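PDB 3WXX: AopB from Aeromonas hydrophila, which acts as a type III secretion translocator, probably inserting its hydrophobic hairpins into the host membrane to build the translocon, and is captured here with its chaperone AcrH. Local coordinates for residues B[146-151]-B[193-198]; B[139-144]-B[205-210]; B[56-61]-B[199-204]. All coordinates share one frame; numbering follows the deposited sequence.

Contact 1. Residues B[146-151]-B[193-198]; sequences GAMMIV and VSIAVT
Met148, modelled as selenomethionine, is the one residue of 146-151 that reaches 193-198, and it does so with the end of its chain. Its methyl CE lies 3.6 Å from Ile195 CD1, the tightest point of the contact. Further back along the same chain, Met148 CG sits 3.9 Å from Ile195 CD1, and the two side chains cross obliquely. The bend at chi2 (-81°) turns the selenium and CE aside, so that the methyl lies over the junction of Ser194, Ile195 and Thr198. Beyond Ile195 the fit slackens: Met148 CE is 4.3 Å from Ser194 CB and 4.2 Å from Thr198 OG1, both loose van der Waals neighbours. The backbones stand well apart, with the axes of the two segments 10.7 Å from each other at closest approach and running at 121°, more antiparallel than parallel. This is a wide helix-helix contact carried by one long side chain, between helix 126-151 and helix 179-198, both predicted to contribute to transmembrane segments of the translocator. The end of Met148 sits as a knob in the hole made by Ala191, Ser194, Ile195 and Thr198. Helix 179-198 also packs through Ser194 against Thr36 and Ala39 of helix 24-42. The polar groups on this face are served locally. Thr198 OG1 bonds to Ser194 O at 2.8 Å from above the carbonyl plane, 37° out of it, while Thr198 N reaches the same oxygen from the other face; Ser194 OG bonds to Val190 O. Met148 and Thr198 both remain partly exposed, and on this looser side Thr198 packs on Leu15 of the AcrH chain.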
ATOM      1  N   GLY B 146       1.629   2.448  -6.839  1.00 40.80           N
ATOM      2  CA  GLY B 146       1.641   1.178  -6.086  1.00 36.85           C
ATOM      3  C   GLY B 146       0.684   1.227  -4.937  1.00 33.91           C
ATOM      4  O   GLY B 146      -0.094   0.300  -4.699  1.00 35.85           O
ATOM      5  N   ALA B 147       0.690   2.330  -4.230  1.00 34.40           N
ATOM      6  CA  ALA B 147      -0.222   2.456  -3.117  1.00 37.73           C
ATOM      7  C   ALA B 147      -1.667   2.505  -3.612  1.00 38.63           C
ATOM      8  O   ALA B 147      -2.552   1.944  -2.978  1.00 37.82           O
ATOM      9  CB  ALA B 147       0.105   3.688  -2.298  1.00 39.60           C
HETATM   10  N   MSE B 148      -1.890   3.188  -4.730  1.00 40.25           N
HETATM   11  CA  MSE B 148      -3.191   3.211  -5.367  1.00 47.52           C
HETATM   12  C   MSE B 148      -3.689   1.828  -5.649  1.00 42.82           C
HETATM   13  O   MSE B 148      -4.784   1.480  -5.253  1.00 40.26           O
HETATM   14  CB  MSE B 148      -3.165   3.935  -6.707  1.00 66.16           C
HETATM   15  CG  MSE B 148      -2.867   5.437  -6.589  1.00 80.23           C
HETATM   16 SE   MSE B 148      -4.486   6.365  -6.106  1.00111.46          SE
HETATM   17  CE  MSE B 148      -3.760   8.030  -6.804  1.00106.68           C
HETATM   18  N   MSE B 149      -2.898   0.995  -6.290  1.00 38.75           N
HETATM   19  CA  MSE B 149      -3.354  -0.343  -6.500  1.00 42.04           C
HETATM   20  C   MSE B 149      -3.755  -1.081  -5.233  1.00 44.67           C
HETATM   21  O   MSE B 149      -4.752  -1.845  -5.220  1.00 44.11           O
HETATM   22  CB  MSE B 149      -2.229  -1.119  -7.099  1.00 48.67           C
HETATM   23  CG  MSE B 149      -2.030  -0.629  -8.503  1.00 59.92           C
HETATM   24 SE   MSE B 149      -0.403  -1.493  -9.144  1.00 73.43          SE
HETATM   25  CE  MSE B 149      -0.869  -3.324  -8.576  1.00 52.28           C
ATOM     26  N   ILE B 150      -2.960  -0.898  -4.165  1.00 43.58           N
ATOM     27  CA  ILE B 150      -3.178  -1.645  -2.943  1.00 40.50           C
ATOM     28  C   ILE B 150      -4.358  -1.106  -2.171  1.00 41.48           C
ATOM     29  O   ILE B 150      -5.159  -1.874  -1.649  1.00 38.75           O
ATOM     30  CB  ILE B 150      -1.929  -1.637  -2.091  1.00 43.52           C
ATOM     31  CG1 ILE B 150      -0.912  -2.603  -2.713  1.00 43.38           C
ATOM     32  CG2 ILE B 150      -2.260  -2.018  -0.656  1.00 40.48           C
ATOM     33  CD1 ILE B 150       0.430  -2.575  -2.026  1.00 41.15           C
ATOM     34  N   VAL B 151      -4.498   0.215  -2.135  1.00 43.23           N
ATOM     35  CA  VAL B 151      -5.701   0.795  -1.551  1.00 47.46           C
ATOM     36  C   VAL B 151      -7.004   0.260  -2.168  1.00 49.67           C
ATOM     37  O   VAL B 151      -7.968   0.057  -1.434  1.00 55.18           O
ATOM     38  CB  VAL B 151      -5.674   2.329  -1.578  1.00 46.95           C
ATOM     39  CG1 VAL B 151      -7.061   2.902  -1.425  1.00 48.11           C
ATOM     40  CG2 VAL B 151      -4.830   2.820  -0.433  1.00 49.46           C
ATOM     41  N   VAL B 193      -5.346   5.819 -14.251  1.00 63.27           N
ATOM     42  CA  VAL B 193      -6.285   6.872 -14.553  1.00 69.40           C
ATOM     43  C   VAL B 193      -6.324   7.798 -13.349  1.00 68.04           C
ATOM     44  O   VAL B 193      -6.147   9.016 -13.478  1.00 65.71           O
ATOM     45  CB  VAL B 193      -7.684   6.308 -14.873  1.00 75.84           C
ATOM     46  CG1 VAL B 193      -8.683   7.434 -15.054  1.00 77.28           C
ATOM     47  CG2 VAL B 193      -7.642   5.444 -16.126  1.00 75.26           C
ATOM     48  N   SER B 194      -6.558   7.211 -12.176  1.00 63.10           N
ATOM     49  CA  SER B 194      -6.624   7.990 -10.934  1.00 65.50           C
ATOM     50  C   SER B 194      -5.401   8.893 -10.816  1.00 70.02           C
ATOM     51  O   SER B 194      -5.544  10.039 -10.402  1.00 79.03           O
ATOM     52  CB  SER B 194      -6.731   7.077  -9.709  1.00 67.89           C
ATOM     53  OG  SER B 194      -7.303   5.815 -10.056  1.00 82.50           O
ATOM     54  N   ILE B 195      -4.197   8.386 -11.149  1.00 66.75           N
ATOM     55  CA  ILE B 195      -2.987   9.234 -11.084  1.00 61.49           C
ATOM     56  C   ILE B 195      -3.140  10.370 -12.073  1.00 58.52           C
ATOM     57  O   ILE B 195      -2.936  11.529 -11.725  1.00 51.83           O
ATOM     58  CB  ILE B 195      -1.662   8.492 -11.394  1.00 62.55           C
ATOM     59  CG1 ILE B 195      -1.320   7.400 -10.367  1.00 66.29           C
ATOM     60  CG2 ILE B 195      -0.495   9.465 -11.426  1.00 58.52           C
ATOM     61  CD1 ILE B 195      -0.960   7.909  -8.989  1.00 68.45           C
ATOM     62  N   ALA B 196      -3.553  10.025 -13.295  1.00 65.12           N
ATOM     63  CA  ALA B 196      -3.730  11.009 -14.355  1.00 62.15           C
ATOM     64  C   ALA B 196      -4.590  12.130 -13.849  1.00 65.61           C
ATOM     65  O   ALA B 196      -4.210  13.294 -13.921  1.00 55.68           O
ATOM     66  CB  ALA B 196      -4.366  10.386 -15.573  1.00 63.39           C
ATOM     67  N   VAL B 197      -5.732  11.762 -13.276  1.00 77.01           N
ATOM     68  CA  VAL B 197      -6.666  12.737 -12.684  1.00 82.44           C
ATOM     69  C   VAL B 197      -6.029  13.576 -11.573  1.00 82.08           C
ATOM     70  O   VAL B 197      -6.047  14.791 -11.637  1.00 79.75           O
ATOM     71  CB  VAL B 197      -7.917  12.031 -12.111  1.00 83.56           C
ATOM     72  CG1 VAL B 197      -8.687  12.952 -11.172  1.00 83.78           C
ATOM     73  CG2 VAL B 197      -8.808  11.520 -13.247  1.00 86.27           C
ATOM     74  N   THR B 198      -5.490  12.907 -10.556  1.00 80.63           N
ATOM     75  CA  THR B 198      -5.019  13.576  -9.344  1.00 79.59           C
ATOM     76  C   THR B 198      -3.754  14.418  -9.570  1.00 77.49           C
ATOM     77  O   THR B 198      -3.576  15.436  -8.933  1.00 79.56           O
ATOM     78  CB  THR B 198      -4.672  12.557  -8.218  1.00 85.99           C
ATOM     79  OG1 THR B 198      -5.678  11.531  -8.081  1.00 88.41           O
ATOM     80  CG2 THR B 198      -4.483  13.280  -6.903  1.00 75.89           C
TER

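Contact 2. Residues B[139-144]-B[205-210]; sequences TGVGAA and STAMKA
Val141 meets Thr206 and Ala207 through a single branch, CG1. That methyl lies 3.7 Å from Ala207 CB and 3.6 Å from Ala207 N, so it rests against backbone as well as side chain. Its third neighbour is the methyl of Thr206, with Val141 CG1 and Thr206 CG2 4.0 Å apart. Val141 CG1 extends opposite its own backbone N (chi1 174°), which carries it out toward helix 201-217. With so short a side chain bridging the gap, the backbones come close: Val141 CA is 5.8 Å from Ala207 CA. Gly142 and Ala210 add a smaller, looser patch beside it.

In the next shell, Thr206 turns its methyl to Val141 while OG1 is engaged elsewhere, by Ser202 O one turn back and by Glu6 of the AcrH chain. These two bonds fix the rotation of the threonine and thereby the place of its methyl. Val141 itself packs on Leu9 of AcrH, and Ala207 also touches Val145. Helix 126-151 is kinked here, the N atoms of Gly140 and Val141 lacking bonds to the preceding turn; backbone hydrogen bonds join Gly140 to AcrH. Helix 126-151 and helix 201-217 thus meet by small-residue helix packing, through alanine and the methyls of Val141 and Thr206 with Gly142 beside them, in the AcrH-bound form of an SseC-family translocator.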
ATOM      1  N   THR B 139      10.707   5.925  -8.530  1.00 48.59           N
ATOM      2  CA  THR B 139      10.652   6.419  -7.138  1.00 48.24           C
ATOM      3  C   THR B 139       9.237   6.844  -6.715  1.00 42.57           C
ATOM      4  O   THR B 139       8.332   6.032  -6.779  1.00 37.74           O
ATOM      5  CB  THR B 139      11.747   7.477  -6.864  1.00 55.03           C
ATOM      6  OG1 THR B 139      11.697   8.506  -7.851  1.00 61.41           O
ATOM      7  CG2 THR B 139      13.117   6.830  -6.971  1.00 62.97           C
ATOM      8  N   GLY B 140       9.025   8.091  -6.324  1.00 42.72           N
ATOM      9  CA  GLY B 140       7.742   8.501  -5.760  1.00 43.09           C
ATOM     10  C   GLY B 140       6.524   8.273  -6.648  1.00 45.61           C
ATOM     11  O   GLY B 140       5.414   8.078  -6.133  1.00 50.37           O
ATOM     12  N   VAL B 141       6.709   8.266  -7.971  1.00 41.63           N
ATOM     13  CA  VAL B 141       5.602   7.956  -8.848  1.00 42.57           C
ATOM     14  C   VAL B 141       5.265   6.480  -8.768  1.00 43.06           C
ATOM     15  O   VAL B 141       4.086   6.101  -8.765  1.00 40.60           O
ATOM     16  CB  VAL B 141       5.893   8.332 -10.296  1.00 44.39           C
ATOM     17  CG1 VAL B 141       4.774   7.874 -11.208  1.00 45.05           C
ATOM     18  CG2 VAL B 141       6.044   9.820 -10.393  1.00 45.17           C
ATOM     19  N   GLY B 142       6.297   5.647  -8.695  1.00 40.74           N
ATOM     20  CA  GLY B 142       6.103   4.207  -8.449  1.00 40.93           C
ATOM     21  C   GLY B 142       5.376   3.921  -7.162  1.00 39.18           C
ATOM     22  O   GLY B 142       4.436   3.139  -7.115  1.00 43.56           O
ATOM     23  N   ALA B 143       5.796   4.574  -6.100  1.00 41.78           N
ATOM     24  CA  ALA B 143       5.134   4.376  -4.821  1.00 42.04           C
ATOM     25  C   ALA B 143       3.678   4.793  -4.932  1.00 38.29           C
ATOM     26  O   ALA B 143       2.798   4.077  -4.483  1.00 33.94           O
ATOM     27  CB  ALA B 143       5.804   5.183  -3.729  1.00 43.58           C
ATOM     28  N   ALA B 144       3.456   5.978  -5.494  1.00 36.76           N
ATOM     29  CA  ALA B 144       2.108   6.488  -5.672  1.00 40.09           C
ATOM     30  C   ALA B 144       1.190   5.481  -6.354  1.00 39.83           C
ATOM     31  O   ALA B 144       0.247   5.008  -5.759  1.00 39.15           O
ATOM     32  CB  ALA B 144       2.135   7.758  -6.488  1.00 44.13           C
ATOM     33  N   SER B 205       1.660   8.685 -17.097  1.00 50.62           N
ATOM     34  CA  SER B 205       2.408   8.079 -18.156  1.00 54.00           C
ATOM     35  C   SER B 205       3.657   7.390 -17.600  1.00 49.21           C
ATOM     36  O   SER B 205       3.938   6.235 -17.948  1.00 41.02           O
ATOM     37  CB  SER B 205       2.788   9.145 -19.173  1.00 57.60           C
ATOM     38  OG  SER B 205       3.646   8.624 -20.161  1.00 62.67           O
ATOM     39  N   THR B 206       4.406   8.125 -16.771  1.00 45.80           N
ATOM     40  CA  THR B 206       5.547   7.582 -16.020  1.00 44.97           C
ATOM     41  C   THR B 206       5.125   6.400 -15.158  1.00 46.00           C
ATOM     42  O   THR B 206       5.842   5.397 -15.054  1.00 45.89           O
ATOM     43  CB  THR B 206       6.151   8.656 -15.101  1.00 42.53           C
ATOM     44  OG1 THR B 206       6.672   9.715 -15.890  1.00 48.70           O
ATOM     45  CG2 THR B 206       7.302   8.121 -14.273  1.00 46.54           C
ATOM     46  N   ALA B 207       3.975   6.539 -14.506  1.00 46.41           N
ATOM     47  CA  ALA B 207       3.459   5.483 -13.662  1.00 49.34           C
ATOM     48  C   ALA B 207       3.215   4.231 -14.500  1.00 48.54           C
ATOM     49  O   ALA B 207       3.507   3.108 -14.057  1.00 52.47           O
ATOM     50  CB  ALA B 207       2.193   5.942 -12.950  1.00 47.88           C
HETATM   51  N   MSE B 208       2.724   4.427 -15.717  1.00 50.40           N
HETATM   52  CA  MSE B 208       2.496   3.305 -16.640  1.00 55.04           C
HETATM   53  C   MSE B 208       3.816   2.664 -17.027  1.00 47.85           C
HETATM   54  O   MSE B 208       3.983   1.465 -16.962  1.00 46.13           O
HETATM   55  CB  MSE B 208       1.698   3.780 -17.862  1.00 54.87           C
HETATM   56  CG  MSE B 208       1.343   2.650 -18.827  1.00 62.89           C
HETATM   57 SE   MSE B 208      -0.057   1.526 -18.041  1.00 85.26          SE
HETATM   58  CE  MSE B 208       0.922  -0.128 -17.555  1.00 92.49           C
ATOM     59  N   LYS B 209       4.768   3.465 -17.408  1.00 46.71           N
ATOM     60  CA  LYS B 209       6.086   2.964 -17.668  1.00 57.97           C
ATOM     61  C   LYS B 209       6.651   2.192 -16.455  1.00 57.05           C
ATOM     62  O   LYS B 209       7.131   1.074 -16.609  1.00 54.09           O
ATOM     63  CB  LYS B 209       6.937   4.152 -18.043  1.00 67.18           C
ATOM     64  CG  LYS B 209       8.375   3.874 -18.377  1.00 78.39           C
ATOM     65  CD  LYS B 209       9.189   5.202 -18.207  1.00 89.85           C
ATOM     66  CE  LYS B 209       9.601   5.453 -16.743  1.00 98.10           C
ATOM     67  NZ  LYS B 209      10.281   6.771 -16.565  1.00 99.56           N
ATOM     68  N   ALA B 210       6.519   2.756 -15.260  1.00 49.90           N
ATOM     69  CA  ALA B 210       7.000   2.122 -14.069  1.00 52.14           C
ATOM     70  C   ALA B 210       6.406   0.756 -13.921  1.00 53.63           C
ATOM     71  O   ALA B 210       7.135  -0.225 -13.674  1.00 59.61           O
ATOM     72  CB  ALA B 210       6.656   2.943 -12.842  1.00 58.56           C
TER

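Contact 3. Residues B[56-61]-B[199-204]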
ATOM      1  N   SER B  56      -1.696   8.030 -24.049  1.00106.01           N
ATOM      2  CA  SER B  56      -1.881   9.455 -24.272  1.00114.00           C
ATOM      3  C   SER B  56      -1.908   9.714 -25.800  1.00127.17           C
ATOM      4  O   SER B  56      -1.486   8.853 -26.610  1.00105.88           O
ATOM      5  CB  SER B  56      -0.817  10.316 -23.584  1.00 97.95           C
ATOM      6  OG  SER B  56      -1.405  11.430 -22.943  1.00 92.67           O
ATOM      7  N   PRO B  57      -2.396  10.894 -26.197  1.00135.45           N
ATOM      8  CA  PRO B  57      -2.814  11.962 -25.277  1.00122.71           C
ATOM      9  C   PRO B  57      -3.998  11.566 -24.393  1.00123.49           C
ATOM     10  O   PRO B  57      -4.837  10.754 -24.798  1.00105.62           O
ATOM     11  CB  PRO B  57      -3.176  13.111 -26.219  1.00123.71           C
ATOM     12  CG  PRO B  57      -3.358  12.499 -27.580  1.00128.58           C
ATOM     13  CD  PRO B  57      -3.050  11.028 -27.508  1.00135.96           C
ATOM     14  N   GLU B  58      -4.021  12.100 -23.171  1.00126.38           N
ATOM     15  CA  GLU B  58      -4.982  11.631 -22.162  1.00122.47           C
ATOM     16  C   GLU B  58      -5.252  12.513 -20.948  1.00128.81           C
ATOM     17  O   GLU B  58      -4.936  12.112 -19.831  1.00125.42           O
ATOM     18  CB  GLU B  58      -4.562  10.259 -21.636  1.00117.04           C
ATOM     19  CG  GLU B  58      -3.152  10.189 -20.985  1.00107.22           C
ATOM     20  CD  GLU B  58      -3.033   9.170 -19.856  1.00 93.90           C
ATOM     21  OE1 GLU B  58      -3.991   9.050 -19.062  1.00 71.31           O
ATOM     22  OE2 GLU B  58      -1.966   8.511 -19.741  1.00 98.02           O
ATOM     23  N   GLU B  59      -5.888  13.667 -21.116  1.00139.86           N
ATOM     24  CA  GLU B  59      -6.026  14.384 -22.379  1.00137.97           C
ATOM     25  C   GLU B  59      -5.664  15.900 -22.402  1.00144.46           C
ATOM     26  O   GLU B  59      -4.886  16.319 -23.269  1.00137.93           O
ATOM     27  CB  GLU B  59      -7.434  14.166 -22.965  1.00113.42           C
ATOM     28  N   PHE B  60      -6.156  16.737 -21.482  1.00160.78           N
ATOM     29  CA  PHE B  60      -6.635  16.374 -20.139  1.00169.76           C
ATOM     30  C   PHE B  60      -8.128  16.033 -20.147  1.00176.91           C
ATOM     31  O   PHE B  60      -8.514  15.019 -19.572  1.00163.67           O
ATOM     32  CB  PHE B  60      -6.241  17.520 -19.160  1.00172.55           C
ATOM     33  CG  PHE B  60      -7.284  17.912 -18.133  1.00176.09           C
ATOM     34  CD1 PHE B  60      -7.863  16.978 -17.281  1.00180.45           C
ATOM     35  CD2 PHE B  60      -7.619  19.257 -17.963  1.00169.82           C
ATOM     36  CE1 PHE B  60      -8.799  17.368 -16.327  1.00181.97           C
ATOM     37  CE2 PHE B  60      -8.548  19.652 -17.009  1.00172.77           C
ATOM     38  CZ  PHE B  60      -9.138  18.707 -16.188  1.00174.83           C
ATOM     39  N   GLU B  61      -8.931  16.885 -20.798  1.00188.94           N
ATOM     40  CA  GLU B  61     -10.374  16.665 -21.098  1.00191.33           C
ATOM     41  C   GLU B  61     -11.089  15.589 -20.242  1.00195.31           C
ATOM     42  O   GLU B  61     -10.860  14.401 -20.483  1.00212.16           O
ATOM     43  CB  GLU B  61     -10.528  16.297 -22.585  1.00182.72           C
ATOM     44  N   PHE B 199      -2.835  13.935 -10.403  1.00 78.82           N
ATOM     45  CA  PHE B 199      -1.533  14.581 -10.589  1.00 71.04           C
ATOM     46  C   PHE B 199      -1.387  14.787 -12.087  1.00 75.72           C
ATOM     47  O   PHE B 199      -2.368  14.616 -12.827  1.00 76.87           O
ATOM     48  CB  PHE B 199      -0.409  13.701 -10.038  1.00 70.59           C
ATOM     49  CG  PHE B 199      -0.645  13.217  -8.631  1.00 70.42           C
ATOM     50  CD1 PHE B 199      -0.269  13.986  -7.540  1.00 66.72           C
ATOM     51  CD2 PHE B 199      -1.234  11.976  -8.388  1.00 68.69           C
ATOM     52  CE1 PHE B 199      -0.506  13.548  -6.241  1.00 57.83           C
ATOM     53  CE2 PHE B 199      -1.469  11.536  -7.088  1.00 61.28           C
ATOM     54  CZ  PHE B 199      -1.113  12.323  -6.014  1.00 51.57           C
ATOM     55  N   GLY B 200      -0.201  15.149 -12.565  1.00 78.14           N
ATOM     56  CA  GLY B 200       0.026  15.188 -14.029  1.00 92.66           C
ATOM     57  C   GLY B 200      -0.575  14.030 -14.852  1.00 90.85           C
ATOM     58  O   GLY B 200      -1.041  13.022 -14.304  1.00107.79           O
ATOM     59  N   ALA B 201      -0.633  14.184 -16.170  1.00 82.59           N
ATOM     60  CA  ALA B 201      -0.850  13.021 -17.033  1.00 78.89           C
ATOM     61  C   ALA B 201       0.489  12.506 -17.511  1.00 70.72           C
ATOM     62  O   ALA B 201       0.598  11.375 -17.974  1.00 67.94           O
ATOM     63  CB  ALA B 201      -1.747  13.335 -18.203  1.00 75.49           C
ATOM     64  N   SER B 202       1.521  13.326 -17.382  1.00 63.89           N
ATOM     65  CA  SER B 202       2.862  12.807 -17.540  1.00 69.74           C
ATOM     66  C   SER B 202       3.176  11.902 -16.339  1.00 68.04           C
ATOM     67  O   SER B 202       3.898  10.919 -16.485  1.00 69.84           O
ATOM     68  CB  SER B 202       3.916  13.922 -17.749  1.00 71.02           C
ATOM     69  OG  SER B 202       3.721  15.024 -16.890  1.00 81.39           O
ATOM     70  N   ALA B 203       2.613  12.223 -15.172  1.00 65.84           N
ATOM     71  CA  ALA B 203       2.774  11.389 -13.984  1.00 61.06           C
ATOM     72  C   ALA B 203       2.168  10.012 -14.215  1.00 59.23           C
ATOM     73  O   ALA B 203       2.772   8.974 -13.875  1.00 58.85           O
ATOM     74  CB  ALA B 203       2.140  12.046 -12.776  1.00 59.65           C
ATOM     75  N   ALA B 204       0.986  10.007 -14.813  1.00 55.89           N
ATOM     76  CA  ALA B 204       0.293   8.767 -15.144  1.00 58.37           C
ATOM     77  C   ALA B 204       1.076   7.962 -16.164  1.00 52.49           C
ATOM     78  O   ALA B 204       1.154   6.740 -16.107  1.00 51.28           O
ATOM     79  CB  ALA B 204      -1.086   9.085 -15.707  1.00 62.96           C
TER
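Glu58 takes a chi1 of 59°, placing CG between the backbone N and the carbonyl carbon, and a bend at chi2 (148°) then carries the carboxylate toward Ala201 and Ala204. The side chain thus lies alongside the first turn of helix 201-217 instead of pointing straight at it. What it meets there is methyl groups: Glu58 CG is 4.4 Å from Ala201 CB, and OE2 is 4.2 Å from Ala204 CB. The backbone comes a little nearer, with Glu58 O 3.8 Å from Ala201 CB. Ala201 and Ala204, three residues apart, offer their methyls on one side of the helix, and the glutamate lies across both. The fit is loose van der Waals packing, and the two backbones come nearest at Glu58 CA and Ala201 CA, 6.7 Å apart.

The loop around Glu58 is less certain than the helix. Glu59 and Glu61 are modelled only to CB, Glu61 is poorly ordered, and the cis peptides before Glu59 and Phe60 are doubtful at this resolution. On the other side of the contact, Phe199 and Gly200 leave helical geometry, forming the short turn between helix 179-198 and helix 201-217. Glu58 bridges this corner by also touching Ala196 of the former, while Ala204 packs on Ile192 and Ala196; Glu2 of the AcrH chain lies against Ala201 and Ser202, so the loop and the chaperone both border the start of helix 201-217.

In the fold
The three contacts surround the corner between helix 179-198 and helix 201-217. Contacts 1 and 2, with centres about 10 Å apart, share helix 126-151 and join where Ile195 CD1 meets Ala144 CB at 4.0 Å. Contact 3 lies about 13 Å, centre to centre, from each of the others and farther from the middle of the chain. Ala196 CB and Ala204 CB, 3.5 Å apart, link it to contact 1, and Val141 CG1 lies 3.5 Å from Ala203 O, linking it to contact 2. Helix 126-151 thus packs on both arms of the corner, the 56-61 loop borders its turn, and AcrH touches residues of all three contacts.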